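PDB 3T61: gluconokinase from Sinorhizobium meliloti, which probably catalyses the ATP-dependent phosphorylation of D-gluconate to 6-phospho-D-gluconate in carbohydrate acid metabolism. Local coordinates for residues 45-50 and 87-92; 74-79 and 91-96; 114-119 and 157-162. One frame throughout, in Å; residues are numbered along the deposited sequence.

In the fold
All three contacts bear on one five-stranded parallel sheet, ordered 46-48, 90-92, 21-24, 113-118, 157-161. Contacts 1 and 3 are strand pairings at its two outer margins, both partly buried, on opposite sides of the chain's centre and about 17 Å apart between centres. They rest mainly on backbone hydrogen bonds, with the longer ladder in contact 3. Contact 2 is the buried one: helix 69-83 packs against the end of strand 90-92 through apolar and sulfur-aromatic contacts, with no hydrogen bond across. It shares Val91 and Ser92 with contact 1 and meets it where Trp75 NE1 bonds Gly49 O; it touches contact 3 through Ala95 and Phe114.

Contact 1 (45-50 and 87-92); sequences PFIEGD and EPVVVS
Ile47 and Val90 meet through the backbone: Ile47 N donates to Val90 O at 2.9 Å, while Val90 N reaches Pro45 O at 3.1 Å in a nearly straight bond. Ser92 N continues the ladder to Ile47 O at 3.2 Å. On one face the Phe46 ring leans over the neighbouring strand, its CZ 3.5 Å from Ser92 OG and its CD1 beside Val90 CG1. A chi1 of 171°, with CG anti to the backbone N, carries the ring there. On the other face Ile47 CD1 meets Val89 CG2 at 3.5 Å, and Ile47 CB lies against Val91 CG2. The strand axes diverge by only 18°, as expected of neighbouring parallel strands in a P-loop kinase-like alpha/beta core, where 46-48 is one of the two outermost strands of the chain. Where the two strands end, Ser92 OG, set between its own backbone N and carbonyl carbon (chi1 59°), accepts the N-H of Gly49 at 3.0 Å and also bonds a water; that water in turn accepts from Asp50 N. Farther out, helix 31-42 covers the Phe46 face and helix 69-83 the Ile47 face. The carboxylate of Glu48 forms a salt bridge with Arg59 of the second subunit.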
ATOM      1  N   PRO A  45     -19.898  10.361   2.943  1.00 38.09           N
ATOM      2  CA  PRO A  45     -18.495  10.522   2.573  1.00 37.14           C
ATOM      3  C   PRO A  45     -17.932   9.143   2.213  1.00 35.97           C
ATOM      4  O   PRO A  45     -18.414   8.112   2.698  1.00 34.37           O
ATOM      5  CB  PRO A  45     -17.873  11.102   3.836  1.00 37.84           C
ATOM      6  CG  PRO A  45     -18.673  10.464   4.917  1.00 38.48           C
ATOM      7  CD  PRO A  45     -20.090  10.546   4.392  1.00 38.14           C
ATOM      8  N   PHE A  46     -16.935   9.124   1.343  1.00 34.63           N
ATOM      9  CA  PHE A  46     -16.321   7.869   0.944  1.00 33.51           C
ATOM     10  C   PHE A  46     -14.951   7.746   1.583  1.00 33.74           C
ATOM     11  O   PHE A  46     -14.178   8.703   1.603  1.00 33.53           O
ATOM     12  CB  PHE A  46     -16.157   7.805  -0.576  1.00 32.04           C
ATOM     13  CG  PHE A  46     -15.333   6.635  -1.047  1.00 30.29           C
ATOM     14  CD1 PHE A  46     -15.830   5.343  -0.967  1.00 29.82           C
ATOM     15  CD2 PHE A  46     -14.049   6.824  -1.533  1.00 29.87           C
ATOM     16  CE1 PHE A  46     -15.062   4.255  -1.371  1.00 31.24           C
ATOM     17  CE2 PHE A  46     -13.265   5.740  -1.942  1.00 31.74           C
ATOM     18  CZ  PHE A  46     -13.774   4.453  -1.857  1.00 30.44           C
ATOM     19  N   ILE A  47     -14.655   6.570   2.110  1.00 33.33           N
ATOM     20  CA  ILE A  47     -13.357   6.321   2.698  1.00 33.59           C
ATOM     21  C   ILE A  47     -12.717   5.168   1.941  1.00 34.52           C
ATOM     22  O   ILE A  47     -13.327   4.107   1.781  1.00 33.06           O
ATOM     23  CB  ILE A  47     -13.456   5.932   4.195  1.00 34.58           C
ATOM     24  CG1 ILE A  47     -13.923   7.139   5.021  1.00 33.06           C
ATOM     25  CG2 ILE A  47     -12.092   5.431   4.687  1.00 30.25           C
ATOM     26  CD1 ILE A  47     -14.282   6.808   6.453  1.00 35.89           C
ATOM     27  N   GLU A  48     -11.495   5.371   1.457  1.00 34.83           N
ATOM     28  CA  GLU A  48     -10.811   4.298   0.764  1.00 35.68           C
ATOM     29  C   GLU A  48     -10.142   3.405   1.800  1.00 34.39           C
ATOM     30  O   GLU A  48      -9.239   3.842   2.514  1.00 34.65           O
ATOM     31  CB  GLU A  48      -9.762   4.837  -0.204  1.00 38.28           C
ATOM     32  CG  GLU A  48      -9.108   3.721  -1.001  1.00 45.27           C
ATOM     33  CD  GLU A  48      -8.637   4.172  -2.366  1.00 50.06           C
ATOM     34  OE1 GLU A  48      -9.448   4.790  -3.095  1.00 51.45           O
ATOM     35  OE2 GLU A  48      -7.467   3.902  -2.708  1.00 51.74           O
ATOM     36  N   GLY A  49     -10.594   2.157   1.876  1.00 32.36           N
ATOM     37  CA  GLY A  49     -10.038   1.215   2.833  1.00 33.67           C
ATOM     38  C   GLY A  49      -8.525   1.062   2.799  1.00 34.14           C
ATOM     39  O   GLY A  49      -7.893   0.972   3.851  1.00 32.32           O
ATOM     40  N   ASP A  50      -7.948   1.035   1.602  1.00 34.50           N
ATOM     41  CA  ASP A  50      -6.505   0.878   1.430  1.00 37.94           C
ATOM     42  C   ASP A  50      -5.654   1.836   2.255  1.00 37.23           C
ATOM     43  O   ASP A  50      -4.546   1.491   2.675  1.00 39.13           O
ATOM     44  CB  ASP A  50      -6.114   1.065  -0.038  1.00 41.72           C
ATOM     45  CG  ASP A  50      -6.509  -0.101  -0.898  1.00 44.54           C
ATOM     46  OD1 ASP A  50      -6.318  -1.253  -0.463  1.00 46.49           O
ATOM     47  OD2 ASP A  50      -6.995   0.138  -2.024  1.00 49.20           O
ATOM     48  N   GLU A  87     -23.112   8.998  11.753  1.00 62.33           N
ATOM     49  CA  GLU A  87     -23.537   9.204  10.376  1.00 60.98           C
ATOM     50  C   GLU A  87     -22.978   8.118   9.456  1.00 57.69           C
ATOM     51  O   GLU A  87     -21.863   7.632   9.652  1.00 56.82           O
ATOM     52  CB  GLU A  87     -23.093  10.586   9.898  1.00 63.84           C
ATOM     53  CG  GLU A  87     -23.617  11.720  10.772  1.00 68.19           C
ATOM     54  CD  GLU A  87     -23.183  13.092  10.289  1.00 70.48           C
ATOM     55  OE1 GLU A  87     -23.655  13.529   9.216  1.00 71.68           O
ATOM     56  OE2 GLU A  87     -22.367  13.730  10.987  1.00 72.39           O
ATOM     57  N   PRO A  88     -23.760   7.723   8.441  1.00 54.11           N
ATOM     58  CA  PRO A  88     -23.395   6.695   7.463  1.00 50.50           C
ATOM     59  C   PRO A  88     -22.150   7.015   6.644  1.00 47.11           C
ATOM     60  O   PRO A  88     -21.896   8.169   6.288  1.00 46.31           O
ATOM     61  CB  PRO A  88     -24.639   6.601   6.583  1.00 51.30           C
ATOM     62  CG  PRO A  88     -25.741   6.955   7.522  1.00 52.75           C
ATOM     63  CD  PRO A  88     -25.157   8.145   8.245  1.00 53.34           C
ATOM     64  N   VAL A  89     -21.378   5.979   6.346  1.00 42.55           N
ATOM     65  CA  VAL A  89     -20.173   6.140   5.551  1.00 39.04           C
ATOM     66  C   VAL A  89     -20.076   4.998   4.540  1.00 35.90           C
ATOM     67  O   VAL A  89     -20.628   3.922   4.756  1.00 34.45           O
ATOM     68  CB  VAL A  89     -18.898   6.148   6.458  1.00 38.63           C
ATOM     69  CG1 VAL A  89     -18.714   4.797   7.134  1.00 38.82           C
ATOM     70  CG2 VAL A  89     -17.684   6.494   5.644  1.00 38.50           C
ATOM     71  N   VAL A  90     -19.401   5.248   3.422  1.00 33.42           N
ATOM     72  CA  VAL A  90     -19.199   4.214   2.417  1.00 32.52           C
ATOM     73  C   VAL A  90     -17.709   3.895   2.414  1.00 31.88           C
ATOM     74  O   VAL A  90     -16.887   4.779   2.190  1.00 32.57           O
ATOM     75  CB  VAL A  90     -19.593   4.685   1.011  1.00 32.48           C
ATOM     76  CG1 VAL A  90     -19.339   3.569   0.026  1.00 29.24           C
ATOM     77  CG2 VAL A  90     -21.054   5.121   0.984  1.00 31.41           C
ATOM     78  N   VAL A  91     -17.359   2.637   2.658  1.00 30.42           N
ATOM     79  CA  VAL A  91     -15.953   2.254   2.693  1.00 30.39           C
ATOM     80  C   VAL A  91     -15.601   1.108   1.763  1.00 30.28           C
ATOM     81  O   VAL A  91     -16.279   0.088   1.746  1.00 30.50           O
ATOM     82  CB  VAL A  91     -15.507   1.810   4.118  1.00 29.90           C
ATOM     83  CG1 VAL A  91     -14.028   1.431   4.102  1.00 27.67           C
ATOM     84  CG2 VAL A  91     -15.763   2.924   5.129  1.00 29.11           C
ATOM     85  N   SER A  92     -14.526   1.282   1.001  1.00 28.71           N
ATOM     86  CA  SER A  92     -14.056   0.233   0.119  1.00 27.99           C
ATOM     87  C   SER A  92     -13.161  -0.687   0.965  1.00 26.48           C
ATOM     88  O   SER A  92     -12.232  -0.241   1.635  1.00 24.27           O
ATOM     89  CB  SER A  92     -13.273   0.827  -1.062  1.00 31.50           C
ATOM     90  OG  SER A  92     -12.152   1.587  -0.639  1.00 31.42           O
TER
HETATM   91  O   HOH W   1      -9.713  -0.165  -0.695  1.00 51.00           O

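Contact 2 (74-79 and 91-96); sequences PWLAAI and VSCSAL
Trp75 and Cys93 form a sulfur-aromatic contact where helix 69-83 packs against one face of the parallel sheet of this alpha/beta kinase fold, at the point where strand 90-92 runs out into a loop. Cys93 SG lies 4.3 Å from the centroid of the six-membered ring and 36° off its normal, so the approach is oblique; the nearest ring atom is CH2, 3.6 Å from SG. The indole is carried toward the strand end by a chi1 of 167°, CG lying opposite the backbone N, and the outer end of its six-membered ring leads. Ile79, one turn later on the helix, lays CG1 over one face of the indole, offset toward the rim on the five-membered side, and that atom is also 4.2 Å from Cys93 SG. Leu76 CD2 closes on the sulfur at 4.1 Å, which gives SG three apolar neighbours from the one helix. Nearer the sheet, Ile79 CD1 meets Val91 CG1 at 4.1 Å, the two side chains running at a slant to each other. The rotation of the indole is further fixed by its NE1, which bonds Gly49 O, and by stacking with His53. At the ring's edge, near its plane, Ser94 OG stands 3.4 Å from Trp75 CH2.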
ATOM      1  N   PRO A  74      -5.544  -5.910  12.202  1.00 26.78           N
ATOM      2  CA  PRO A  74      -5.499  -4.525  12.690  1.00 28.01           C
ATOM      3  C   PRO A  74      -6.080  -3.533  11.675  1.00 27.74           C
ATOM      4  O   PRO A  74      -6.592  -2.468  12.038  1.00 26.49           O
ATOM      5  CB  PRO A  74      -4.007  -4.295  12.989  1.00 28.92           C
ATOM      6  CG  PRO A  74      -3.284  -5.352  12.180  1.00 29.03           C
ATOM      7  CD  PRO A  74      -4.217  -6.549  12.266  1.00 28.45           C
ATOM      8  N   TRP A  75      -6.012  -3.898  10.397  1.00 28.24           N
ATOM      9  CA  TRP A  75      -6.549  -3.071   9.321  1.00 25.34           C
ATOM     10  C   TRP A  75      -8.076  -3.099   9.411  1.00 24.59           C
ATOM     11  O   TRP A  75      -8.749  -2.066   9.333  1.00 21.22           O
ATOM     12  CB  TRP A  75      -6.089  -3.645   7.983  1.00 26.84           C
ATOM     13  CG  TRP A  75      -6.795  -3.114   6.770  1.00 26.01           C
ATOM     14  CD1 TRP A  75      -6.827  -1.819   6.336  1.00 27.41           C
ATOM     15  CD2 TRP A  75      -7.498  -3.885   5.786  1.00 25.68           C
ATOM     16  NE1 TRP A  75      -7.487  -1.740   5.129  1.00 27.38           N
ATOM     17  CE2 TRP A  75      -7.892  -2.993   4.764  1.00 27.49           C
ATOM     18  CE3 TRP A  75      -7.789  -5.247   5.648  1.00 27.04           C
ATOM     19  CZ2 TRP A  75      -8.618  -3.422   3.635  1.00 28.18           C
ATOM     20  CZ3 TRP A  75      -8.505  -5.672   4.519  1.00 26.61           C
ATOM     21  CH2 TRP A  75      -8.892  -4.763   3.525  1.00 24.59           C
ATOM     22  N   LEU A  76      -8.608  -4.302   9.578  1.00 23.35           N
ATOM     23  CA  LEU A  76     -10.048  -4.502   9.687  1.00 25.76           C
ATOM     24  C   LEU A  76     -10.582  -3.762  10.921  1.00 26.65           C
ATOM     25  O   LEU A  76     -11.697  -3.224  10.903  1.00 23.87           O
ATOM     26  CB  LEU A  76     -10.358  -6.008   9.760  1.00 23.50           C
ATOM     27  CG  LEU A  76     -10.111  -6.757   8.440  1.00 24.61           C
ATOM     28  CD1 LEU A  76     -10.182  -8.265   8.663  1.00 22.20           C
ATOM     29  CD2 LEU A  76     -11.147  -6.303   7.401  1.00 22.19           C
ATOM     30  N   ALA A  77      -9.773  -3.716  11.982  1.00 25.91           N
ATOM     31  CA  ALA A  77     -10.174  -3.011  13.194  1.00 27.43           C
ATOM     32  C   ALA A  77     -10.324  -1.541  12.849  1.00 25.99           C
ATOM     33  O   ALA A  77     -11.302  -0.905  13.227  1.00 26.40           O
ATOM     34  CB  ALA A  77      -9.137  -3.188  14.299  1.00 26.85           C
ATOM     35  N   ALA A  78      -9.365  -0.994  12.113  1.00 25.78           N
ATOM     36  CA  ALA A  78      -9.461   0.415  11.751  1.00 25.28           C
ATOM     37  C   ALA A  78     -10.676   0.634  10.840  1.00 26.85           C
ATOM     38  O   ALA A  78     -11.328   1.682  10.909  1.00 26.97           O
ATOM     39  CB  ALA A  78      -8.170   0.887  11.072  1.00 23.49           C
ATOM     40  N   ILE A  79     -10.980  -0.347   9.989  1.00 25.38           N
ATOM     41  CA  ILE A  79     -12.145  -0.239   9.102  1.00 26.56           C
ATOM     42  C   ILE A  79     -13.400  -0.233   9.988  1.00 25.61           C
ATOM     43  O   ILE A  79     -14.296   0.599   9.834  1.00 21.48           O
ATOM     44  CB  ILE A  79     -12.271  -1.457   8.125  1.00 25.76           C
ATOM     45  CG1 ILE A  79     -11.089  -1.507   7.151  1.00 28.78           C
ATOM     46  CG2 ILE A  79     -13.571  -1.365   7.358  1.00 25.55           C
ATOM     47  CD1 ILE A  79     -11.004  -0.332   6.207  1.00 27.44           C
ATOM     48  N   VAL A  91     -17.359   2.637   2.658  1.00 30.42           N
ATOM     49  CA  VAL A  91     -15.953   2.254   2.693  1.00 30.39           C
ATOM     50  C   VAL A  91     -15.601   1.108   1.763  1.00 30.28           C
ATOM     51  O   VAL A  91     -16.279   0.088   1.746  1.00 30.50           O
ATOM     52  CB  VAL A  91     -15.507   1.810   4.118  1.00 29.90           C
ATOM     53  CG1 VAL A  91     -14.028   1.431   4.102  1.00 27.67           C
ATOM     54  CG2 VAL A  91     -15.763   2.924   5.129  1.00 29.11           C
ATOM     55  N   SER A  92     -14.526   1.282   1.001  1.00 28.71           N
ATOM     56  CA  SER A  92     -14.056   0.233   0.119  1.00 27.99           C
ATOM     57  C   SER A  92     -13.161  -0.687   0.965  1.00 26.48           C
ATOM     58  O   SER A  92     -12.232  -0.241   1.635  1.00 24.27           O
ATOM     59  CB  SER A  92     -13.273   0.827  -1.062  1.00 31.50           C
ATOM     60  OG  SER A  92     -12.152   1.587  -0.639  1.00 31.42           O
ATOM     61  N   CYS A  93     -13.465  -1.977   0.936  1.00 24.97           N
ATOM     62  CA  CYS A  93     -12.719  -2.957   1.693  1.00 23.88           C
ATOM     63  C   CYS A  93     -12.991  -4.334   1.103  1.00 23.92           C
ATOM     64  O   CYS A  93     -14.130  -4.787   1.082  1.00 21.94           O
ATOM     65  CB  CYS A  93     -13.157  -2.905   3.165  1.00 24.00           C
ATOM     66  SG  CYS A  93     -12.427  -4.179   4.181  1.00 26.06           S
ATOM     67  N   SER A  94     -11.941  -4.995   0.628  1.00 25.32           N
ATOM     68  CA  SER A  94     -12.064  -6.318   0.020  1.00 24.69           C
ATOM     69  C   SER A  94     -12.928  -7.284   0.833  1.00 24.79           C
ATOM     70  O   SER A  94     -13.718  -8.037   0.255  1.00 24.39           O
ATOM     71  CB  SER A  94     -10.672  -6.911  -0.229  1.00 21.90           C
ATOM     72  OG  SER A  94      -9.844  -6.788   0.901  1.00 28.43           O
ATOM     73  N   ALA A  95     -12.764  -7.275   2.159  1.00 24.29           N
ATOM     74  CA  ALA A  95     -13.558  -8.112   3.072  1.00 24.13           C
ATOM     75  C   ALA A  95     -13.779  -9.533   2.566  1.00 25.89           C
ATOM     76  O   ALA A  95     -14.902 -10.054   2.596  1.00 21.87           O
ATOM     77  CB  ALA A  95     -14.905  -7.439   3.319  1.00 24.36           C
ATOM     78  N   LEU A  96     -12.687 -10.162   2.148  1.00 26.04           N
ATOM     79  CA  LEU A  96     -12.722 -11.493   1.576  1.00 28.58           C
ATOM     80  C   LEU A  96     -13.303 -12.649   2.378  1.00 30.41           C
ATOM     81  O   LEU A  96     -14.064 -13.446   1.831  1.00 30.00           O
ATOM     82  CB  LEU A  96     -11.315 -11.853   1.078  1.00 29.50           C
ATOM     83  CG  LEU A  96     -10.727 -10.884   0.039  1.00 29.32           C
ATOM     84  CD1 LEU A  96      -9.479 -11.492  -0.539  1.00 29.23           C
ATOM     85  CD2 LEU A  96     -11.736 -10.607  -1.078  1.00 29.01           C
TER

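Contact 3 (114-119 and 157-162)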
ATOM      1  N   PHE A 114     -23.371  -4.564   2.467  1.00 33.89           N
ATOM      2  CA  PHE A 114     -22.224  -4.914   1.640  1.00 32.96           C
ATOM      3  C   PHE A 114     -22.621  -4.970   0.162  1.00 32.72           C
ATOM      4  O   PHE A 114     -23.660  -5.532  -0.179  1.00 32.00           O
ATOM      5  CB  PHE A 114     -21.693  -6.292   2.032  1.00 33.19           C
ATOM      6  CG  PHE A 114     -20.829  -6.303   3.264  1.00 33.65           C
ATOM      7  CD1 PHE A 114     -19.456  -6.089   3.170  1.00 31.87           C
ATOM      8  CD2 PHE A 114     -21.382  -6.575   4.513  1.00 31.97           C
ATOM      9  CE1 PHE A 114     -18.636  -6.163   4.301  1.00 33.72           C
ATOM     10  CE2 PHE A 114     -20.572  -6.650   5.653  1.00 33.44           C
ATOM     11  CZ  PHE A 114     -19.194  -6.443   5.545  1.00 32.02           C
ATOM     12  N   VAL A 115     -21.790  -4.382  -0.695  1.00 30.55           N
ATOM     13  CA  VAL A 115     -21.978  -4.412  -2.148  1.00 30.47           C
ATOM     14  C   VAL A 115     -20.795  -5.280  -2.643  1.00 29.89           C
ATOM     15  O   VAL A 115     -19.630  -4.883  -2.545  1.00 29.38           O
ATOM     16  CB  VAL A 115     -21.929  -2.977  -2.752  1.00 30.13           C
ATOM     17  CG1 VAL A 115     -21.871  -3.032  -4.271  1.00 28.73           C
ATOM     18  CG2 VAL A 115     -23.172  -2.189  -2.325  1.00 28.37           C
ATOM     19  N   PHE A 116     -21.110  -6.487  -3.115  1.00 28.97           N
ATOM     20  CA  PHE A 116     -20.116  -7.450  -3.596  1.00 27.64           C
ATOM     21  C   PHE A 116     -19.886  -7.375  -5.111  1.00 28.76           C
ATOM     22  O   PHE A 116     -20.723  -7.812  -5.899  1.00 27.48           O
ATOM     23  CB  PHE A 116     -20.552  -8.868  -3.191  1.00 27.14           C
ATOM     24  CG  PHE A 116     -19.686  -9.979  -3.753  1.00 25.37           C
ATOM     25  CD1 PHE A 116     -18.295  -9.864  -3.765  1.00 25.33           C
ATOM     26  CD2 PHE A 116     -20.270 -11.154  -4.244  1.00 24.15           C
ATOM     27  CE1 PHE A 116     -17.491 -10.901  -4.249  1.00 26.27           C
ATOM     28  CE2 PHE A 116     -19.477 -12.205  -4.733  1.00 24.29           C
ATOM     29  CZ  PHE A 116     -18.083 -12.080  -4.739  1.00 24.88           C
ATOM     30  N   LEU A 117     -18.750  -6.801  -5.506  1.00 28.00           N
ATOM     31  CA  LEU A 117     -18.392  -6.687  -6.917  1.00 26.40           C
ATOM     32  C   LEU A 117     -17.677  -7.982  -7.269  1.00 25.62           C
ATOM     33  O   LEU A 117     -16.706  -8.337  -6.618  1.00 24.37           O
ATOM     34  CB  LEU A 117     -17.451  -5.505  -7.135  1.00 23.64           C
ATOM     35  CG  LEU A 117     -17.978  -4.134  -6.719  1.00 26.57           C
ATOM     36  CD1 LEU A 117     -16.883  -3.103  -6.931  1.00 22.68           C
ATOM     37  CD2 LEU A 117     -19.261  -3.781  -7.509  1.00 24.65           C
ATOM     38  N   HIS A 118     -18.141  -8.671  -8.307  1.00 25.07           N
ATOM     39  CA  HIS A 118     -17.541  -9.944  -8.673  1.00 27.91           C
ATOM     40  C   HIS A 118     -17.493 -10.248 -10.181  1.00 29.55           C
ATOM     41  O   HIS A 118     -18.298  -9.753 -10.984  1.00 26.44           O
ATOM     42  CB  HIS A 118     -18.300 -11.063  -7.963  1.00 26.76           C
ATOM     43  CG  HIS A 118     -19.707 -11.219  -8.446  1.00 27.07           C
ATOM     44  ND1 HIS A 118     -20.070 -12.166  -9.380  1.00 27.54           N
ATOM     45  CD2 HIS A 118     -20.824 -10.492  -8.194  1.00 26.89           C
ATOM     46  CE1 HIS A 118     -21.349 -12.017  -9.681  1.00 29.73           C
ATOM     47  NE2 HIS A 118     -21.830 -11.006  -8.978  1.00 29.37           N
ATOM     48  N   GLY A 119     -16.533 -11.094 -10.537  1.00 29.92           N
ATOM     49  CA  GLY A 119     -16.352 -11.501 -11.915  1.00 32.59           C
ATOM     50  C   GLY A 119     -15.340 -12.622 -11.898  1.00 32.83           C
ATOM     51  O   GLY A 119     -14.705 -12.861 -10.868  1.00 30.28           O
ATOM     52  N   THR A 157     -26.690  -8.015   1.764  1.00 37.04           N
ATOM     53  CA  THR A 157     -25.629  -8.093   0.769  1.00 35.15           C
ATOM     54  C   THR A 157     -26.181  -8.016  -0.657  1.00 34.86           C
ATOM     55  O   THR A 157     -27.065  -8.784  -1.035  1.00 34.89           O
ATOM     56  CB  THR A 157     -24.842  -9.414   0.914  1.00 34.86           C
ATOM     57  OG1 THR A 157     -24.354  -9.533   2.255  1.00 32.81           O
ATOM     58  CG2 THR A 157     -23.663  -9.451  -0.051  1.00 33.33           C
ATOM     59  N   VAL A 158     -25.648  -7.082  -1.436  1.00 33.35           N
ATOM     60  CA  VAL A 158     -26.041  -6.891  -2.823  1.00 31.99           C
ATOM     61  C   VAL A 158     -24.844  -7.284  -3.697  1.00 32.95           C
ATOM     62  O   VAL A 158     -23.739  -6.745  -3.537  1.00 31.42           O
ATOM     63  CB  VAL A 158     -26.410  -5.418  -3.096  1.00 31.43           C
ATOM     64  CG1 VAL A 158     -26.854  -5.232  -4.539  1.00 30.35           C
ATOM     65  CG2 VAL A 158     -27.503  -4.983  -2.147  1.00 32.89           C
ATOM     66  N   ALA A 159     -25.057  -8.239  -4.599  1.00 31.46           N
ATOM     67  CA  ALA A 159     -23.995  -8.703  -5.487  1.00 31.97           C
ATOM     68  C   ALA A 159     -24.187  -8.111  -6.869  1.00 31.98           C
ATOM     69  O   ALA A 159     -25.313  -8.054  -7.376  1.00 33.78           O
ATOM     70  CB  ALA A 159     -23.993 -10.235  -5.565  1.00 28.23           C
ATOM     71  N   VAL A 160     -23.094  -7.655  -7.475  1.00 29.58           N
ATOM     72  CA  VAL A 160     -23.161  -7.066  -8.811  1.00 28.86           C
ATOM     73  C   VAL A 160     -21.994  -7.569  -9.652  1.00 28.19           C
ATOM     74  O   VAL A 160     -20.842  -7.492  -9.222  1.00 25.32           O
ATOM     75  CB  VAL A 160     -23.101  -5.531  -8.756  1.00 28.63           C
ATOM     76  CG1 VAL A 160     -23.323  -4.953 -10.157  1.00 29.43           C
ATOM     77  CG2 VAL A 160     -24.144  -5.003  -7.788  1.00 26.89           C
ATOM     78  N   ASP A 161     -22.299  -8.095 -10.840  1.00 25.52           N
ATOM     79  CA  ASP A 161     -21.263  -8.609 -11.735  1.00 25.34           C
ATOM     80  C   ASP A 161     -20.601  -7.411 -12.404  1.00 24.47           C
ATOM     81  O   ASP A 161     -21.263  -6.434 -12.718  1.00 23.86           O
ATOM     82  CB  ASP A 161     -21.879  -9.536 -12.791  1.00 24.99           C
ATOM     83  CG  ASP A 161     -20.854 -10.443 -13.435  1.00 22.13           C
ATOM     84  OD1 ASP A 161     -20.023  -9.949 -14.219  1.00 22.84           O
ATOM     85  OD2 ASP A 161     -20.867 -11.655 -13.141  1.00 22.76           O
ATOM     86  N   VAL A 162     -19.294  -7.481 -12.622  1.00 25.99           N
ATOM     87  CA  VAL A 162     -18.578  -6.352 -13.212  1.00 27.07           C
ATOM     88  C   VAL A 162     -18.442  -6.342 -14.737  1.00 27.93           C
ATOM     89  O   VAL A 162     -17.930  -5.376 -15.310  1.00 25.72           O
ATOM     90  CB  VAL A 162     -17.164  -6.225 -12.592  1.00 25.89           C
ATOM     91  CG1 VAL A 162     -17.275  -6.082 -11.091  1.00 25.45           C
ATOM     92  CG2 VAL A 162     -16.331  -7.429 -12.961  1.00 24.09           C
TER
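Strands 114-118 and 157-161 run parallel, their axes 4.5 Å apart at closest approach and turned by 22°. Five backbone hydrogen bonds zip them together, the donor passing from one strand to the other and back: Val158 N to Phe114 O, Phe116 N to Val158 O, Val160 N to Phe116 O, His118 N to Val160 O and Val162 N to His118 O. The first is nearly straight; the last, beyond the end of strand 157-161, is more bent. Phe116 N to Val158 O is the shortest at 2.7 Å. Alpha carbons add C-H...O contacts, among them Val115 CA to Val158 O at 3.2 Å. This pair forms one margin of the parallel sheet, with strand 157-161 outermost and strand 21-24, which leads into a probable P-loop, on the far side of 113-118. Val115, Leu117, Val158 and Val160 share the face covered by helix 166-187, and Leu117 CB also meets Val162 CG1 at 4.0 Å. On the other face His118 is the main bridge. Its chi1 of 67° sets CG between the backbone N and carbonyl carbon and folds the imidazole across the neighbouring strand, where Asp161 CA sits over one ring face, 4.0 Å from the centroid, as a CH-pi contact. The imidazole and the Asp161 carboxylate are steeply inclined, their planes 73° apart, with His118 CE1 3.5 Å from Asp161 OD2; the other oxygen, OD1, accepts from Ala163 N. Next along this face, Phe116 CD2 lies 4.1 Å from Ala159 CB, and His118 CB lies over one face of the Phe116 ring, toward its rim.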